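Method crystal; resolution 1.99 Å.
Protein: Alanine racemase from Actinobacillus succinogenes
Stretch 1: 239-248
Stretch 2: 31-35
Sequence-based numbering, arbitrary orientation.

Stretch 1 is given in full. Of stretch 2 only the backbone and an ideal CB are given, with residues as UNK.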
ATOM      1  N   SER B 239      -4.889 -13.350   2.953  1.00 14.13           N
ATOM      2  CA  SER B 239      -3.762 -12.825   2.173  1.00 14.25           C
ATOM      3  C   SER B 239      -2.394 -13.188   2.736  1.00 14.67           C
ATOM      4  O   SER B 239      -1.522 -13.645   1.996  1.00 15.89           O
ATOM      5  CB  SER B 239      -3.917 -11.334   1.953  1.00 14.63           C
ATOM      6  OG  SER B 239      -5.077 -11.111   1.139  1.00 17.75           O
ATOM      7  N   GLU B 240      -2.199 -12.959   4.028  1.00 14.68           N
ATOM      8  CA  GLU B 240      -1.001 -13.426   4.695  1.00 17.54           C
ATOM      9  C   GLU B 240      -0.720 -14.927   4.566  1.00 17.23           C
ATOM     10  O   GLU B 240       0.422 -15.302   4.311  1.00 17.56           O
ATOM     11  CB  GLU B 240      -1.008 -13.012   6.152  1.00 16.12           C
ATOM     12  CG  GLU B 240       0.354 -12.954   6.757  1.00 23.40           C
ATOM     13  CD  GLU B 240       0.349 -12.246   8.124  1.00 30.19           C
ATOM     14  OE1 GLU B 240      -0.060 -11.070   8.203  1.00 30.91           O
ATOM     15  OE2 GLU B 240       0.712 -12.885   9.131  1.00 37.22           O
ATOM     16  N   GLN B 241      -1.724 -15.775   4.795  1.00 17.45           N
ATOM     17  CA  GLN B 241      -1.621 -17.244   4.572  1.00 17.37           C
ATOM     18  C   GLN B 241      -1.242 -17.623   3.139  1.00 15.68           C
ATOM     19  O   GLN B 241      -0.451 -18.521   2.948  1.00 15.55           O
ATOM     20  CB  GLN B 241      -2.913 -17.992   4.996  1.00 18.14           C
ATOM     21  CG  GLN B 241      -3.248 -17.858   6.537  1.00 21.40           C
ATOM     22  CD  GLN B 241      -4.302 -18.863   7.077  1.00 24.66           C
ATOM     23  OE1 GLN B 241      -4.175 -19.384   8.201  1.00 31.28           O
ATOM     24  NE2 GLN B 241      -5.349 -19.131   6.279  1.00 30.90           N
ATOM     25  N   ILE B 242      -1.784 -16.938   2.136  1.00 14.09           N
ATOM     26  CA  ILE B 242      -1.286 -17.064   0.767  1.00 13.45           C
ATOM     27  C   ILE B 242       0.222 -16.873   0.627  1.00 13.69           C
ATOM     28  O   ILE B 242       0.873 -17.720   0.042  1.00 13.68           O
ATOM     29  CB  ILE B 242      -2.094 -16.164  -0.205  1.00 13.98           C
ATOM     30  CG1 ILE B 242      -3.542 -16.635  -0.260  1.00  8.57           C
ATOM     31  CG2 ILE B 242      -1.467 -16.127  -1.669  1.00 15.62           C
ATOM     32  CD1 ILE B 242      -4.390 -15.673  -0.986  1.00 15.87           C
ATOM     33  N   GLY B 243       0.783 -15.782   1.151  1.00 13.27           N
ATOM     34  CA  GLY B 243       2.257 -15.590   1.131  1.00 11.07           C
ATOM     35  C   GLY B 243       3.024 -16.622   1.971  1.00 12.94           C
ATOM     36  O   GLY B 243       4.063 -17.127   1.551  1.00 12.10           O
ATOM     37  N   MET B 244       2.538 -16.949   3.160  1.00 12.46           N
ATOM     38  CA  MET B 244       3.294 -17.908   3.990  1.00 14.49           C
ATOM     39  C   MET B 244       3.342 -19.262   3.257  1.00 14.99           C
ATOM     40  O   MET B 244       4.390 -19.931   3.224  1.00 13.51           O
ATOM     41  CB  MET B 244       2.624 -18.051   5.350  1.00 13.73           C
ATOM     42  CG  MET B 244       2.597 -16.799   6.211  1.00 18.02           C
ATOM     43  SD  MET B 244       1.687 -16.953   7.810  1.00 15.84           S
ATOM     44  CE  MET B 244       0.200 -17.414   7.201  1.00 21.28           C
ATOM     45  N   LYS B 245       2.231 -19.619   2.606  1.00 14.87           N
ATOM     46  CA  LYS B 245       2.119 -20.920   1.934  1.00 14.74           C
ATOM     47  C   LYS B 245       2.975 -20.907   0.697  1.00 15.65           C
ATOM     48  O   LYS B 245       3.627 -21.914   0.386  1.00 17.77           O
ATOM     49  CB  LYS B 245       0.618 -21.291   1.667  1.00 14.52           C
ATOM     50  CG  LYS B 245       0.372 -22.711   0.986  1.00 16.94           C
ATOM     51  CD  LYS B 245       1.042 -23.828   1.803  1.00 23.01           C
ATOM     52  CE  LYS B 245       0.162 -25.021   2.028  1.00 32.15           C
ATOM     53  NZ  LYS B 245       0.742 -25.931   3.098  1.00 32.50           N
ATOM     54  N   ALA B 246       3.022 -19.765  -0.014  1.00 16.08           N
ATOM     55  CA  ALA B 246       3.857 -19.666  -1.204  1.00 15.60           C
ATOM     56  C   ALA B 246       5.304 -19.970  -0.823  1.00 15.21           C
ATOM     57  O   ALA B 246       5.934 -20.822  -1.413  1.00 15.72           O
ATOM     58  CB  ALA B 246       3.672 -18.304  -1.950  1.00 13.51           C
ATOM     59  N   VAL B 247       5.793 -19.378   0.251  1.00 16.33           N
ATOM     60  CA  VAL B 247       7.138 -19.697   0.750  1.00 15.30           C
ATOM     61  C   VAL B 247       7.339 -21.132   1.102  1.00 16.94           C
ATOM     62  O   VAL B 247       8.388 -21.708   0.724  1.00 15.41           O
ATOM     63  CB  VAL B 247       7.550 -18.788   1.932  1.00 16.30           C
ATOM     64  CG1 VAL B 247       8.924 -19.222   2.518  1.00 16.76           C
ATOM     65  CG2 VAL B 247       7.566 -17.373   1.447  1.00 13.75           C
ATOM     66  N   SER B 248       6.366 -21.708   1.816  1.00 16.81           N
ATOM     67  CA  SER B 248       6.365 -23.118   2.122  1.00 19.20           C
ATOM     68  C   SER B 248       6.519 -24.022   0.914  1.00 18.56           C
ATOM     69  O   SER B 248       7.256 -25.021   0.992  1.00 16.44           O
ATOM     70  CB  SER B 248       5.112 -23.531   2.886  1.00 20.36           C
ATOM     71  OG  SER B 248       5.389 -23.239   4.244  1.00 25.29           O
ATOM     72  N   UNK B  31       7.396 -12.704   3.983  1.00 14.57           N
ATOM     73  CA  UNK B  31       8.514 -12.324   4.840  1.00 14.80           C
ATOM     74  C   UNK B  31       8.495 -13.117   6.131  1.00 15.42           C
ATOM     75  O   UNK B  31       9.527 -13.527   6.623  1.00 15.62           O
ATOM     76  CB  UNK B  31       8.477 -10.825   5.142  1.00 14.80           C
ATOM     77  N   UNK B  32       7.316 -13.351   6.673  1.00 16.10           N
ATOM     78  CA  UNK B  32       7.241 -14.050   7.955  1.00 17.63           C
ATOM     79  C   UNK B  32       7.804 -15.432   7.809  1.00 16.47           C
ATOM     80  O   UNK B  32       8.616 -15.808   8.595  1.00 16.25           O
ATOM     81  CB  UNK B  32       5.803 -14.114   8.472  1.00 17.63           C
ATOM     82  N   UNK B  33       7.361 -16.176   6.800  1.00 16.94           N
ATOM     83  CA  UNK B  33       7.873 -17.541   6.615  1.00 16.28           C
ATOM     84  C   UNK B  33       9.296 -17.583   6.160  1.00 15.55           C
ATOM     85  O   UNK B  33      10.048 -18.392   6.673  1.00 14.59           O
ATOM     86  CB  UNK B  33       7.010 -18.300   5.605  1.00 16.28           C
ATOM     87  N   UNK B  34       9.678 -16.710   5.220  1.00 15.21           N
ATOM     88  CA  UNK B  34      11.049 -16.709   4.690  1.00 14.95           C
ATOM     89  C   UNK B  34      12.054 -16.427   5.797  1.00 15.32           C
ATOM     90  O   UNK B  34      13.051 -17.139   5.893  1.00 15.75           O
ATOM     91  CB  UNK B  34      11.196 -15.673   3.573  1.00 14.95           C
ATOM     92  N   UNK B  35      11.772 -15.474   6.706  1.00 15.17           N
ATOM     93  CA  UNK B  35      12.793 -15.035   7.626  1.00 16.81           C
ATOM     94  C   UNK B  35      12.977 -16.001   8.810  1.00 17.43           C
ATOM     95  O   UNK B  35      13.971 -15.885   9.532  1.00 18.52           O
ATOM     96  CB  UNK B  35      12.447 -13.635   8.138  1.00 16.81           C
TER

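The two segments are helices that run in broadly the same direction, with an angle of 30° between their axes and a closest approach of 8.0 Å. The tightest backbone pairing brings the CA of M244 within 5.3 Å of the CA of position 33, so the middle of the short segment must fit most closely.

Position 31 has helical backbone angles (-61/-39), and its CA-to-CB bond points away from the first stretch. With no atom of that stretch within 5.5 Å of the ideal CB, the contact places little restriction on type, and as far as this contact goes any good helix former would do. The residue is E31, whose carboxylate is hydrogen-bonded elsewhere in the structure.

At position 32 the CB points toward the first stretch, and the ideal CB lies 4.8 Å from M244 CG and 5.3 Å from E240 OE2. A carboxylate and an apolar thioether, both near this CB, favour a long side chain with a positive or hydrogen-donating end; lysine, arginine or perhaps glutamine would suit. The residue is K32. With chi1 at -88° (m) and chi2 t, its chain reaches across so that NZ donates a hydrogen bond to E240 OE2 at 2.7 Å, part of a salt bridge. The CB of E240 itself points sideways, but its extended chi1 and chi2 (both t) carry the acid to the meeting place. The M244 sulfur is near the same amine, with SD 4.0 Å from K32 NZ.

Position 33 points toward the first stretch: its ideal CB is 3.7 Å from V247 CB and 3.9 Å from M244 O. So close an approach favours a small or compact residue, such as alanine, serine, threonine or valine. The residue is T33, which has the largest area covered by the first stretch of the five residues. Its methyl packs on valine, CG2 lying 3.6 Å from V247 CG1, and also comes within 4.2 Å of S248 OG. The hydroxyl lies over methionine, with OG1 3.3 Å from M244 CB, a contact rather than a hydrogen bond. A beta-branched residue thus fills the narrow gap with both branches.

Position 34 points sideways, its ideal CB 4.3 Å from V247 CG1. This apolar neighbour suits alanine or another modest aliphatic group. The residue is A34, whose CB makes an apolar contact with V247 CG1 at 4.3 Å.

Position 35 is out of reach, so this contact sets no preference. The residue is E35, with its carboxylate oxygens hydrogen-bonded elsewhere in the structure.

Stretch 2, residues 31-35: EKTAE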
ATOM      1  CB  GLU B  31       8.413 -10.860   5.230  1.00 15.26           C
ATOM      2  CG  GLU B  31       8.610  -9.875   4.123  1.00 15.08           C
ATOM      3  CD  GLU B  31       8.209  -8.437   4.528  1.00 19.32           C
ATOM      4  OE1 GLU B  31       7.295  -8.231   5.393  1.00 22.87           O
ATOM      5  OE2 GLU B  31       8.846  -7.527   3.975  1.00 21.79           O
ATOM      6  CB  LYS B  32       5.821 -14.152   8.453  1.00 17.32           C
ATOM      7  CG  LYS B  32       5.408 -12.935   9.287  1.00 24.12           C
ATOM      8  CD  LYS B  32       3.924 -13.025   9.514  1.00 30.45           C
ATOM      9  CE  LYS B  32       3.646 -14.379  10.207  1.00 33.61           C
ATOM     10  NZ  LYS B  32       2.276 -14.403  10.803  1.00 39.26           N
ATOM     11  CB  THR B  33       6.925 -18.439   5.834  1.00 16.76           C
ATOM     12  OG1 THR B  33       5.688 -18.469   6.572  1.00 18.83           O
ATOM     13  CG2 THR B  33       7.461 -19.872   5.731  1.00 17.16           C
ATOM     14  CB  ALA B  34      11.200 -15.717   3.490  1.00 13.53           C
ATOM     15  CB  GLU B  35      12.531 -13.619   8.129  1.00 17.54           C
ATOM     16  CG  GLU B  35      12.434 -12.600   6.992  1.00 19.45           C
ATOM     17  CD  GLU B  35      12.585 -11.131   7.414  1.00 18.67           C
ATOM     18  OE1 GLU B  35      11.888 -10.689   8.338  1.00 20.74           O
ATOM     19  OE2 GLU B  35      13.356 -10.399   6.769  1.00 20.01           O
TER
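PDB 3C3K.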